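Local coordinates for protein putative aminotransferase (Actinomadura melliaura, PDB 4ZWV) that probably transfers an amino group to a sugar, with pyridoxal 5'-phosphate as cofactor, in making the aminopentose of the indolocarbazole AT2433, at residues A165-R171 against D288-S292; L29-V35 against H240-A246; I119-A125 against H152-A157; G279-L283 against Y296-D301; A41-R45 against L253-D257. One frame throughout, in Å; residues are numbered along the deposited sequence. Where two conformers were deposited one is given.

Contacts 2 and 5 join the same two helices, 33-46 and 243-273, with their centres about 17 Å apart, and contact 5 meets contact 1 directly: Trp166 CH2 packs 3.5 Å from Leu42 CD2. Segment 165-171 of contact 1 follows His164, which binds pyridoxal 5'-phosphate, and the side chain of Trp166 is about 8 Å from that of Ser185, another cofactor residue. Contact 4 adjoins contact 1 in sequence, though their centres are about 21 Å apart, and Asp297 brings it to about 8 Å from His164, side chain to side chain. Contact 3, its centre about 27 Å from that of contact 1, lies away from the cofactor residues.

Contact 1. Residues A165-R171 against D288-S292; sequences AWGASYR and DREGS
Ser169 and Glu290 form an antiparallel hydrogen-bonded pair in the middle of the contact: Ser169 N donates to Glu290 O over 3.0 Å, and Glu290 N returns a bond of 2.9 Å to Ser169 O. Beside them Tyr170 and Arg289, a non-hydrogen-bonded pair, bring their CA atoms to 4.2 Å and send their side chains out alongside each other. Arg289 NE sits at the edge of the phenol ring, while Tyr170 CE1 lies over one face of the guanidinium group; the two planes are 76° apart. Tyr170 OH is hydrogen-bonded to Asp137. The tight packing is at the buried end, where Ser292 lies against Ala168. Ser292 OG stands anti to its carbonyl carbon (chi1 -65°), which aims it at Trp166 O, 2.7 Å away and approached from above the carbonyl plane. That carbonyl lies in a type II turn from Ala165 to Ala168.

The opposite end is more open. The extended Arg171 presents its edge to Asp288, with NE 2.9 Å and NH2 3.1 Å from OD2, so one oxygen takes both donors. The other oxygen, Asp288 OD1, accepts from Arg289 NE at 2.8 Å and from Ser286, and the single carboxylate thereby ties Arg171 and Arg289 into one salt-bridge network. Along the exposed Glu290, a water links Glu290 OE1 with Ser169 OG and Gly167 O. The pairing is that of a small antiparallel sheet, in which 289-290 is an edge strand beside 169-170, which has 173-174 on its other side.

Contact 2. Residues L29-V35 against H240-A246; sequences LGQGPRV and HMTDLNA
Asp243 lays its carboxylate across the first turn of helix 33-46, with CG 3.4 Å from Arg34 CB and OD1 beside Val35 CG2. Its two oxygens collect three backbone N-H groups. Gly32 N at 2.8 Å and Val35 N at 3.0 Å reach OD1 from opposite faces of the carboxylate plane, and Arg34 N meets OD2 at 3.0 Å, also from above the plane. A carboxylate from the start of helix 243-273 thus takes up N-H groups at the N-terminal end of helix 33-46, whose N-cap residue is Gly32. Asp243 N in turn donates to Gly30 O. With an alanine here, the N-H groups of Gly32, Arg34 and Val35 would probably lose their shared acceptor, and the start of helix 33-46 would be less firmly tied to helix 243-273.

A second link is made by Gln31, whose OE1 takes His240 ND1 on a lone pair at 2.8 Å, in the imidazole plane, in a nearly straight bond (171°). Val35 CG2 packs on Ala246 CB. Helix 16-26 adjoins Arg34 and Leu244, Ser53 of strand 51-54 meets Val35 and Met241, and Gly195 and Asp196 of the second subunit pack on Leu29 and Thr242.

Contact 3. Residues I119-A125 against H152-A157; sequences ISPATRA and HGFRPA
Phe154 holds CG between its backbone N and carbonyl carbon (chi1 63°), which swings the ring toward the turn at Ser120-Thr123, while Thr123 has CG2 anti to its backbone N and directed at Pro156. The far rim of the phenyl ring then meets carbonyl oxygens: CE1 is 3.4 Å from Thr123 O, CZ is 3.6 Å from Pro121 O, and Ser120 O lies at the ring edge. His152 CB lies over one face of this ring, toward the rim, and Arg74 makes a cation-pi contact with it. The His152 imidazole has Ser120 O over one face, and its CE1 approaches Pro121 CD at 3.9 Å.

Of the two branches of Thr123, CG2 rests 3.9 Å from Pro156 CB, whereas OG1 accepts from Ser120 N at 2.8 Å (N-H...O 164°) and is hydrogen-bonded to Glu76. Exchanging Thr123 for an alanine is likely to leave Ser120 N and Glu76 without that partner and a gap against Pro156. Ser120 OG, also hydrogen-bonded to Glu76, adds an ST turn by accepting from Ala122 N.

No direct hydrogen bond spans the two segments. One water joins Ile119 O to His152 NE2, and another, 2.7 Å from Arg124 O and 3.2 Å from Ala157 N, sits where the parallel pairing of Ala125 with Ala157 begins. There Ala125 CA comes 3.2 Å from Ala157 O in a CA-H...O contact. The contact joins the starts of parallel strands 123-129 and 157-161 in a beta-alpha-beta unit, whose connecting helix 138-152 ends here.

Contact 4. Residues G279-L283 against Y296-D301; sequences GLELL and YDVKVD
Glu281 and Lys299 lie side by side and point the same way from one face of the antiparallel pair. Glu281 is fully extended, whereas Lys299 bends at chi3 (-70°), which brings its ammonium end alongside the carboxylate. The salt bridge is long, 3.6 Å from Glu281 OE1 to Lys299 NZ, and each partner has a stronger mate elsewhere: Arg346 for the carboxylate and Pro105 O for the ammonium. A water 2.9 Å from Lys299 NZ also gives a bond to Leu282 O, tying the lysine to the opposite strand. Behind these side chains the backbones are joined directly, Glu281 N to Lys299 O at 2.8 Å and Lys299 N to Glu281 O at 3.0 Å.

Strand 280-282 is the outer member of a three-stranded antiparallel sheet, with strand 296-300 in the middle and strand 347-350 beyond it, whose Val348 packs on Val298 and Val300. The axes of strands 280-282 and 296-300 make an angle of 144°, well short of a straight antiparallel run.

Leu280, Leu282, Val298 and Val300 make the other face apolar. Leu280 slants across both valines, its CD1 3.9 Å from Val300 CG1 and about as near to Val298 CG2. Leu282 lies alongside Val298, pointing the same way, with CD2 3.9 Å from Val298 CG1, and the same methyl comes to the edge of the neighbouring Tyr296 ring, 3.6 Å from Tyr296 OH. That hydroxyl is hydrogen-bonded to Asp271. Farther along, where the strands part, a water accepts from Leu283 N and donates to Asp297 O.

Contact 5. Residues A41-R45 against L253-D257; sequences ALAAR and LETVD
Leu253 carries the apolar part of the contact, reaching from helix 243-273 toward helix 33-46. Its two methyls divide the work: CD1 lies 3.8 Å from Ala41 CB, and CD2 lies 4.1 Å from Leu42 CD2. The short helical segments run in nearly the same sense, 25° apart, but their axes come no closer than 12.9 Å, so side chains alone span the gap. Leu42 and Val256 also pack on Trp166.

A mixed contact follows at Arg45. Its chain is extended from CG to NE and slides past Leu253 in the opposite direction, bringing Leu253 CD2 over one face of the guanidinium group, 3.6 Å from Arg45 NE and offset toward the rim. Val256 CG1 touches the same group obliquely, 3.9 Å from Arg45 NH1.

The ionic part lies at the solvent side. Asp257 comes from the direction opposite to Arg45, and its carboxylate faces the edge of the guanidinium group, the two planes 33° apart. A single nitrogen serves both oxygens: Arg45 NH1 is 3.2 Å from Asp257 OD1 and equally far from Asp257 OD2. Each of these bonds is weak and bent.

Both charged partners are exposed, and the bonds share one nitrogen, so the ion pair probably contributes modestly and tolerates some movement. Coverage by Leu253 on one guanidinium face, with the carboxylate at the edge, suggests that apolar contact as well as charge places the arginine.

Contact 1. Residues A165-R171 against D288-S292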
# COMPACT_ATOMS: atom_id res chain seq x y z
N ALA A 165 18.33 8.47 -1.16
CA ALA A 165 18.98 9.69 -1.64
C ALA A 165 18.20 10.97 -1.35
O ALA A 165 18.32 11.96 -2.07
CB ALA A 165 19.25 9.56 -3.14
N TRP A 166 17.42 10.98 -0.27
CA TRP A 166 16.84 12.25 0.13
C TRP A 166 17.95 13.31 0.32
O TRP A 166 18.98 13.04 0.93
CB TRP A 166 16.02 12.12 1.43
CG TRP A 166 15.40 13.45 1.77
CD1 TRP A 166 15.81 14.34 2.72
CD2 TRP A 166 14.29 14.06 1.09
NE1 TRP A 166 15.01 15.45 2.69
CE2 TRP A 166 14.08 15.31 1.69
CE3 TRP A 166 13.46 13.67 0.04
CZ2 TRP A 166 13.06 16.17 1.28
CZ3 TRP A 166 12.46 14.52 -0.38
CH2 TRP A 166 12.27 15.76 0.25
N GLY A 167 17.73 14.49 -0.25
CA GLY A 167 18.67 15.58 -0.13
C GLY A 167 19.86 15.53 -1.07
O GLY A 167 20.73 16.39 -1.00
N ALA A 168 19.91 14.52 -1.94
CA ALA A 168 21.04 14.39 -2.87
C ALA A 168 20.87 15.33 -4.05
O ALA A 168 19.76 15.76 -4.36
CB ALA A 168 21.18 12.95 -3.36
N SER A 169 21.99 15.64 -4.71
CA SER A 169 21.96 16.47 -5.91
C SER A 169 22.97 15.97 -6.92
O SER A 169 23.89 15.23 -6.58
CB SER A 169 22.25 17.93 -5.57
OG SER A 169 23.56 18.05 -5.05
N TYR A 170 22.79 16.39 -8.16
CA TYR A 170 23.67 15.97 -9.24
C TYR A 170 23.87 17.16 -10.16
O TYR A 170 22.90 17.74 -10.66
CB TYR A 170 23.08 14.76 -9.97
CG TYR A 170 23.72 14.47 -11.32
CD1 TYR A 170 24.86 13.69 -11.43
CD2 TYR A 170 23.14 14.96 -12.50
CE1 TYR A 170 25.43 13.42 -12.67
CE2 TYR A 170 23.71 14.70 -13.74
CZ TYR A 170 24.84 13.93 -13.82
OH TYR A 170 25.38 13.66 -15.06
N ARG A 171 25.13 17.53 -10.34
CA ARG A 171 25.54 18.65 -11.18
C ARG A 171 24.75 19.91 -10.85
O ARG A 171 24.34 20.67 -11.73
CB ARG A 171 25.44 18.26 -12.65
CG ARG A 171 26.51 17.23 -12.97
CD ARG A 171 26.71 16.92 -14.43
NE ARG A 171 27.75 15.90 -14.55
CZ ARG A 171 28.02 15.22 -15.66
NH1 ARG A 171 27.34 15.46 -16.78
NH2 ARG A 171 28.98 14.31 -15.65
N ASP A 288 31.18 16.00 -8.92
CA ASP A 288 30.14 16.76 -9.61
C ASP A 288 28.75 16.49 -9.05
O ASP A 288 27.76 16.88 -9.66
CB ASP A 288 30.15 16.46 -11.12
CG ASP A 288 29.78 15.02 -11.45
OD1 ASP A 288 29.78 14.18 -10.54
OD2 ASP A 288 29.50 14.73 -12.62
N ARG A 289 28.67 15.81 -7.91
CA ARG A 289 27.40 15.46 -7.32
C ARG A 289 27.55 15.32 -5.82
O ARG A 289 28.66 15.23 -5.30
CB ARG A 289 26.85 14.16 -7.93
CG ARG A 289 27.67 12.91 -7.64
CD ARG A 289 27.36 11.80 -8.64
NE ARG A 289 28.01 12.07 -9.92
CZ ARG A 289 28.14 11.20 -10.92
NH1 ARG A 289 27.63 9.98 -10.82
NH2 ARG A 289 28.81 11.56 -12.02
N GLU A 290 26.42 15.31 -5.11
CA GLU A 290 26.45 15.20 -3.67
C GLU A 290 25.51 14.10 -3.22
O GLU A 290 24.30 14.22 -3.39
CB GLU A 290 26.07 16.53 -3.01
CG GLU A 290 26.15 16.50 -1.49
CD GLU A 290 25.88 17.86 -0.86
OE1 GLU A 290 24.88 18.52 -1.24
OE2 GLU A 290 26.67 18.28 0.01
N GLY A 291 26.08 13.01 -2.70
CA GLY A 291 25.28 11.88 -2.24
C GLY A 291 24.80 12.04 -0.81
O GLY A 291 25.16 12.99 -0.12
N SER A 292 23.99 11.09 -0.37
CA SER A 292 23.38 11.20 0.95
C SER A 292 23.84 10.13 1.93
O SER A 292 23.45 10.17 3.10
CB SER A 292 21.85 11.16 0.81
OG SER A 292 21.42 12.31 0.09
O HOH W 1 22.66 18.04 -2.28

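Contact 2. Residues L29-V35 against H240-A246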
# COMPACT_ATOMS: atom_id res chain seq x y z
N LEU A 29 -8.43 11.77 9.85
CA LEU A 29 -7.26 10.90 9.74
C LEU A 29 -6.90 10.60 8.30
O LEU A 29 -5.87 9.98 8.03
CB LEU A 29 -7.51 9.58 10.49
CG LEU A 29 -7.14 9.55 11.99
CD1 LEU A 29 -7.81 10.67 12.76
CD2 LEU A 29 -7.49 8.20 12.59
N GLY A 30 -7.75 11.01 7.37
CA GLY A 30 -7.51 10.76 5.96
C GLY A 30 -6.53 11.70 5.29
O GLY A 30 -5.75 12.41 5.93
N GLN A 31 -6.55 11.68 3.96
CA GLN A 31 -5.69 12.55 3.18
C GLN A 31 -6.29 13.95 3.13
O GLN A 31 -7.31 14.17 2.48
CB GLN A 31 -5.53 11.98 1.77
CG GLN A 31 -4.70 12.81 0.84
CD GLN A 31 -5.16 12.67 -0.58
OE1 GLN A 31 -5.49 11.56 -1.02
NE2 GLN A 31 -5.20 13.77 -1.31
N GLY A 32 -5.68 14.90 3.84
CA GLY A 32 -6.26 16.22 4.00
C GLY A 32 -5.24 17.32 4.14
O GLY A 32 -4.25 17.36 3.40
N PRO A 33 -5.45 18.23 5.10
CA PRO A 33 -4.60 19.42 5.21
C PRO A 33 -3.15 19.14 5.59
O PRO A 33 -2.29 19.91 5.15
CB PRO A 33 -5.30 20.26 6.30
CG PRO A 33 -6.15 19.29 7.05
CD PRO A 33 -6.58 18.26 6.05
N ARG A 34 -2.87 18.10 6.35
CA ARG A 34 -1.47 17.84 6.69
C ARG A 34 -0.71 17.34 5.47
O ARG A 34 0.44 17.70 5.26
CB ARG A 34 -1.34 16.84 7.85
CG ARG A 34 -2.05 17.26 9.15
CD ARG A 34 -1.30 18.36 9.91
NE ARG A 34 -1.36 19.66 9.25
CZ ARG A 34 -2.42 20.46 9.23
NH1 ARG A 34 -2.36 21.62 8.60
NH2 ARG A 34 -3.54 20.10 9.84
N VAL A 35 -1.36 16.50 4.66
CA VAL A 35 -0.76 16.06 3.41
C VAL A 35 -0.46 17.26 2.52
O VAL A 35 0.63 17.35 1.95
CB VAL A 35 -1.68 15.07 2.67
CG1 VAL A 35 -1.25 14.93 1.20
CG2 VAL A 35 -1.66 13.73 3.36
N HIS A 240 -2.08 6.51 -1.88
CA HIS A 240 -1.85 7.83 -1.29
C HIS A 240 -1.30 7.77 0.14
O HIS A 240 -1.26 6.71 0.77
CB HIS A 240 -3.14 8.66 -1.32
CG HIS A 240 -4.20 8.17 -0.39
ND1 HIS A 240 -5.27 8.95 -0.02
CD2 HIS A 240 -4.38 6.97 0.22
CE1 HIS A 240 -6.05 8.27 0.81
NE2 HIS A 240 -5.53 7.07 0.97
N MSE A 241 -0.85 8.94 0.60
CA MSE A 241 -0.47 9.17 1.99
C MSE A 241 -1.62 9.86 2.71
O MSE A 241 -2.34 10.67 2.11
CB MSE A 241 0.79 10.05 2.06
CG MSE A 241 1.26 10.31 3.49
SE MSE A 241 2.68 11.62 3.61
CE MSE A 241 4.06 10.69 2.60
N THR A 242 -1.79 9.57 4.01
CA THR A 242 -2.81 10.23 4.81
C THR A 242 -2.18 11.17 5.84
O THR A 242 -0.95 11.21 6.00
CB THR A 242 -3.68 9.22 5.52
OG1 THR A 242 -2.84 8.43 6.38
CG2 THR A 242 -4.37 8.31 4.51
N ASP A 243 -3.03 11.92 6.54
CA ASP A 243 -2.54 12.98 7.42
C ASP A 243 -1.74 12.48 8.62
O ASP A 243 -0.85 13.19 9.10
CB ASP A 243 -3.70 13.86 7.91
CG ASP A 243 -4.02 15.00 6.94
OD1 ASP A 243 -3.62 14.92 5.75
OD2 ASP A 243 -4.69 15.96 7.36
N LEU A 244 -2.02 11.28 9.13
CA LEU A 244 -1.24 10.74 10.24
C LEU A 244 0.25 10.69 9.88
O LEU A 244 1.12 11.14 10.66
CB LEU A 244 -1.73 9.34 10.62
CG LEU A 244 -0.91 8.55 11.64
CD1 LEU A 244 -0.88 9.25 13.00
CD2 LEU A 244 -1.46 7.13 11.76
N ASN A 245 0.55 10.17 8.70
CA ASN A 245 1.93 10.04 8.30
C ASN A 245 2.51 11.36 7.83
O ASN A 245 3.68 11.64 8.09
CB ASN A 245 2.04 8.94 7.24
CG ASN A 245 1.56 7.62 7.77
OD1 ASN A 245 0.43 7.21 7.51
ND2 ASN A 245 2.39 6.96 8.58
N ALA A 246 1.70 12.20 7.19
CA ALA A 246 2.20 13.52 6.80
C ALA A 246 2.59 14.34 8.03
O ALA A 246 3.58 15.09 7.99
CB ALA A 246 1.18 14.27 5.96

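Contact 3. Residues I119-A125 against H152-A157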
# COMPACT_ATOMS: atom_id res chain seq x y z
N ILE A 119 19.25 -2.02 -24.14
CA ILE A 119 18.04 -1.39 -24.65
C ILE A 119 17.67 -2.06 -25.97
O ILE A 119 18.52 -2.29 -26.83
CB ILE A 119 18.23 0.12 -24.83
CG1 ILE A 119 18.39 0.79 -23.47
CG2 ILE A 119 17.05 0.74 -25.60
CD1 ILE A 119 18.78 2.25 -23.55
N SER A 120 16.40 -2.42 -26.11
CA SER A 120 15.95 -3.22 -27.24
C SER A 120 14.57 -2.74 -27.69
O SER A 120 13.97 -1.90 -27.02
CB SER A 120 15.90 -4.71 -26.86
OG SER A 120 14.76 -4.99 -26.07
N PRO A 121 14.06 -3.29 -28.82
CA PRO A 121 12.69 -2.93 -29.21
C PRO A 121 11.65 -3.29 -28.15
O PRO A 121 10.55 -2.74 -28.21
CB PRO A 121 12.48 -3.76 -30.48
CG PRO A 121 13.85 -3.88 -31.07
CD PRO A 121 14.76 -4.03 -29.88
N ALA A 122 11.98 -4.14 -27.19
CA ALA A 122 11.04 -4.50 -26.13
C ALA A 122 11.12 -3.61 -24.89
O ALA A 122 10.32 -3.76 -23.97
CB ALA A 122 11.24 -5.96 -25.71
N THR A 123 12.07 -2.68 -24.86
CA THR A 123 12.29 -1.88 -23.66
C THR A 123 11.16 -0.89 -23.40
O THR A 123 10.88 -0.00 -24.21
CB THR A 123 13.60 -1.10 -23.73
OG1 THR A 123 14.67 -2.02 -23.91
CG2 THR A 123 13.82 -0.33 -22.44
N ARG A 124 10.52 -1.07 -22.26
CA ARG A 124 9.45 -0.20 -21.84
C ARG A 124 9.94 0.98 -21.01
O ARG A 124 9.52 2.13 -21.19
CB ARG A 124 8.47 -1.06 -21.02
CG ARG A 124 7.34 -0.35 -20.41
CD ARG A 124 6.39 -1.34 -19.72
NE ARG A 124 5.09 -0.70 -19.59
CZ ARG A 124 4.17 -0.69 -20.55
NH1 ARG A 124 3.03 -0.05 -20.36
NH2 ARG A 124 4.40 -1.31 -21.71
N ALA A 125 10.88 0.70 -20.12
CA ALA A 125 11.34 1.68 -19.15
C ALA A 125 12.63 1.21 -18.53
O ALA A 125 13.02 0.04 -18.68
CB ALA A 125 10.30 1.91 -18.05
N HIS A 152 14.96 3.75 -32.30
CA HIS A 152 13.68 3.03 -32.16
C HIS A 152 12.43 3.88 -32.38
O HIS A 152 11.33 3.36 -32.58
CB HIS A 152 13.61 2.41 -30.76
CG HIS A 152 14.72 1.44 -30.46
ND1 HIS A 152 14.83 0.22 -31.09
CD2 HIS A 152 15.78 1.53 -29.63
CE1 HIS A 152 15.91 -0.41 -30.64
NE2 HIS A 152 16.50 0.37 -29.76
N GLY A 153 12.60 5.20 -32.32
CA GLY A 153 11.48 6.13 -32.41
C GLY A 153 10.78 6.38 -31.08
O GLY A 153 10.36 7.51 -30.80
N PHE A 154 10.77 5.39 -30.20
CA PHE A 154 10.25 5.62 -28.86
C PHE A 154 11.41 5.89 -27.93
O PHE A 154 12.54 5.46 -28.17
CB PHE A 154 9.40 4.42 -28.39
CG PHE A 154 10.18 3.13 -28.26
CD1 PHE A 154 10.96 2.89 -27.13
CD2 PHE A 154 10.10 2.15 -29.24
CE1 PHE A 154 11.68 1.70 -27.01
CE2 PHE A 154 10.81 0.95 -29.12
CZ PHE A 154 11.59 0.73 -28.00
N ARG A 155 11.12 6.61 -26.86
CA ARG A 155 12.12 6.94 -25.86
C ARG A 155 11.70 6.28 -24.57
O ARG A 155 10.72 6.70 -23.96
CB ARG A 155 12.24 8.45 -25.69
CG ARG A 155 13.36 8.88 -24.76
CD ARG A 155 13.27 10.37 -24.43
NE ARG A 155 14.41 10.81 -23.63
CZ ARG A 155 15.55 11.26 -24.15
NH1 ARG A 155 15.69 11.34 -25.46
NH2 ARG A 155 16.54 11.64 -23.35
N PRO A 156 12.43 5.24 -24.13
CA PRO A 156 12.05 4.59 -22.87
C PRO A 156 12.06 5.57 -21.70
O PRO A 156 12.98 6.40 -21.60
CB PRO A 156 13.13 3.52 -22.67
CG PRO A 156 13.71 3.30 -24.03
CD PRO A 156 13.62 4.62 -24.74
N ALA A 157 11.06 5.48 -20.85
CA ALA A 157 10.99 6.32 -19.67
C ALA A 157 12.01 5.88 -18.64
O ALA A 157 12.31 4.69 -18.53
CB ALA A 157 9.60 6.28 -19.07
O HOH W 2 19.19 0.09 -28.62
O HOH W 3 8.12 4.47 -21.37

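Contact 4. Residues G279-L283 against Y296-D301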
# COMPACT_ATOMS: atom_id res chain seq x y z
N GLY A 279 43.76 -4.93 2.17
CA GLY A 279 42.55 -5.70 2.00
C GLY A 279 41.26 -4.90 1.97
O GLY A 279 40.18 -5.48 1.94
N LEU A 280 41.35 -3.57 1.99
CA LEU A 280 40.17 -2.72 1.92
C LEU A 280 40.28 -1.71 0.78
O LEU A 280 41.27 -0.98 0.66
CB LEU A 280 39.93 -2.00 3.25
CG LEU A 280 38.61 -1.22 3.34
CD1 LEU A 280 38.02 -1.31 4.75
CD2 LEU A 280 38.79 0.24 2.95
N GLU A 281 39.25 -1.66 -0.05
CA GLU A 281 39.19 -0.75 -1.18
C GLU A 281 38.02 0.20 -1.01
O GLU A 281 36.90 -0.23 -0.76
CB GLU A 281 39.08 -1.53 -2.49
CG GLU A 281 39.20 -0.68 -3.75
CD GLU A 281 39.15 -1.52 -5.01
OE1 GLU A 281 38.65 -2.66 -4.95
OE2 GLU A 281 39.60 -1.02 -6.07
N LEU A 282 38.29 1.50 -1.12
CA LEU A 282 37.24 2.51 -1.05
C LEU A 282 36.58 2.72 -2.41
O LEU A 282 37.16 2.40 -3.45
CB LEU A 282 37.82 3.84 -0.56
CG LEU A 282 38.51 3.84 0.81
CD1 LEU A 282 39.09 5.22 1.09
CD2 LEU A 282 37.53 3.46 1.91
N LEU A 283 35.35 3.23 -2.40
CA LEU A 283 34.69 3.64 -3.63
C LEU A 283 35.06 5.09 -3.94
O LEU A 283 34.96 5.96 -3.07
CB LEU A 283 33.18 3.46 -3.51
CG LEU A 283 32.73 2.00 -3.49
CD1 LEU A 283 31.28 1.89 -3.11
CD2 LEU A 283 32.98 1.35 -4.85
N TYR A 296 27.74 3.49 4.25
CA TYR A 296 29.06 3.74 3.66
C TYR A 296 29.64 2.42 3.17
O TYR A 296 29.95 1.54 3.97
CB TYR A 296 29.98 4.42 4.69
CG TYR A 296 31.32 4.83 4.12
CD1 TYR A 296 31.50 6.10 3.57
CD2 TYR A 296 32.40 3.96 4.12
CE1 TYR A 296 32.73 6.48 3.04
CE2 TYR A 296 33.63 4.33 3.59
CZ TYR A 296 33.78 5.60 3.05
OH TYR A 296 35.00 5.97 2.52
N ASP A 297 29.78 2.28 1.85
CA ASP A 297 30.25 1.03 1.27
C ASP A 297 31.77 0.97 1.11
O ASP A 297 32.41 1.95 0.75
CB ASP A 297 29.62 0.80 -0.10
CG ASP A 297 28.18 0.32 -0.02
OD1 ASP A 297 27.71 0.07 1.11
OD2 ASP A 297 27.55 0.16 -1.08
N VAL A 298 32.32 -0.21 1.38
CA VAL A 298 33.71 -0.53 1.03
C VAL A 298 33.75 -1.93 0.42
O VAL A 298 32.75 -2.64 0.43
CB VAL A 298 34.66 -0.45 2.24
CG1 VAL A 298 34.69 0.97 2.81
CG2 VAL A 298 34.26 -1.44 3.32
N LYS A 299 34.90 -2.31 -0.11
CA LYS A 299 35.09 -3.66 -0.63
C LYS A 299 36.28 -4.29 0.08
O LYS A 299 37.34 -3.67 0.15
CB LYS A 299 35.28 -3.63 -2.15
CG LYS A 299 34.04 -3.15 -2.91
CD LYS A 299 34.31 -2.96 -4.41
CE LYS A 299 35.22 -1.78 -4.67
NZ LYS A 299 35.43 -1.52 -6.13
N VAL A 300 36.11 -5.49 0.62
CA VAL A 300 37.19 -6.12 1.39
C VAL A 300 37.56 -7.53 0.94
O VAL A 300 36.71 -8.28 0.44
CB VAL A 300 36.85 -6.19 2.91
CG1 VAL A 300 36.69 -4.79 3.49
CG2 VAL A 300 35.59 -7.01 3.15
N ASP A 301 38.84 -7.86 1.11
CA ASP A 301 39.34 -9.23 1.00
C ASP A 301 39.02 -9.99 2.28
O ASP A 301 38.94 -9.39 3.35
CB ASP A 301 40.84 -9.24 0.76
CG ASP A 301 41.24 -8.51 -0.50
OD1 ASP A 301 40.41 -8.39 -1.42
OD2 ASP A 301 42.40 -8.05 -0.57
O HOH W 4 36.59 -3.75 -7.51
O HOH W 5 36.62 1.11 -5.95
O HOH W 6 34.11 4.06 0.07

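Contact 5. Residues A41-R45 against L253-D257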
# COMPACT_ATOMS: atom_id res chain seq x y z
N ALA A 41 5.72 21.87 1.62
CA ALA A 41 7.06 21.99 2.20
C ALA A 41 8.10 21.24 1.37
O ALA A 41 9.22 21.73 1.16
CB ALA A 41 7.05 21.48 3.64
N LEU A 42 7.74 20.05 0.90
CA LEU A 42 8.66 19.26 0.10
C LEU A 42 8.90 19.90 -1.27
O LEU A 42 10.03 19.89 -1.76
CB LEU A 42 8.13 17.83 -0.07
CG LEU A 42 8.00 17.03 1.23
CD1 LEU A 42 7.34 15.69 0.98
CD2 LEU A 42 9.36 16.86 1.90
N ALA A 43 7.84 20.43 -1.88
CA ALA A 43 7.96 21.11 -3.17
C ALA A 43 8.95 22.26 -3.09
O ALA A 43 9.78 22.43 -3.98
CB ALA A 43 6.61 21.61 -3.64
N ALA A 44 8.87 23.02 -2.00
CA ALA A 44 9.75 24.18 -1.82
C ALA A 44 11.20 23.74 -1.67
O ALA A 44 12.10 24.36 -2.23
CB ALA A 44 9.31 25.00 -0.62
N ARG A 45 11.42 22.67 -0.91
CA ARG A 45 12.77 22.15 -0.72
C ARG A 45 13.34 21.59 -2.01
O ARG A 45 14.52 21.78 -2.32
CB ARG A 45 12.78 21.07 0.36
CG ARG A 45 12.70 21.63 1.77
CD ARG A 45 12.58 20.52 2.79
NE ARG A 45 12.64 21.06 4.14
CZ ARG A 45 13.69 20.91 4.95
NH1 ARG A 45 14.75 20.24 4.54
NH2 ARG A 45 13.66 21.44 6.17
N LEU A 253 10.95 17.05 9.39
CA LEU A 253 11.60 17.96 8.45
C LEU A 253 12.55 18.91 9.16
O LEU A 253 13.54 19.34 8.58
CB LEU A 253 10.58 18.77 7.67
CG LEU A 253 10.07 18.16 6.36
CD1 LEU A 253 8.97 19.03 5.78
CD2 LEU A 253 11.23 18.03 5.38
N GLU A 254 12.24 19.23 10.42
CA GLU A 254 13.01 20.22 11.15
C GLU A 254 14.49 19.90 11.25
O GLU A 254 15.33 20.79 11.17
CB GLU A 254 12.44 20.40 12.56
CG GLU A 254 11.39 21.48 12.66
CD GLU A 254 10.26 21.28 11.67
OE1 GLU A 254 10.02 22.19 10.85
OE2 GLU A 254 9.62 20.20 11.71
N THR A 255 14.83 18.63 11.43
CA THR A 255 16.22 18.29 11.69
C THR A 255 16.86 17.40 10.63
O THR A 255 18.01 16.98 10.79
CB THR A 255 16.38 17.61 13.05
OG1 THR A 255 15.54 16.45 13.09
CG2 THR A 255 15.97 18.56 14.17
N VAL A 256 16.14 17.12 9.55
CA VAL A 256 16.69 16.20 8.56
C VAL A 256 17.95 16.78 7.91
O VAL A 256 18.87 16.03 7.60
CB VAL A 256 15.64 15.82 7.49
CG1 VAL A 256 15.22 17.03 6.66
CG2 VAL A 256 16.16 14.69 6.61
N ASP A 257 18.01 18.10 7.75
CA ASP A 257 19.19 18.73 7.14
C ASP A 257 20.46 18.53 7.99
O ASP A 257 21.53 18.25 7.45
CB ASP A 257 18.96 20.22 6.93
CG ASP A 257 17.99 20.51 5.80
OD1 ASP A 257 17.85 19.66 4.91
OD2 ASP A 257 17.37 21.60 5.82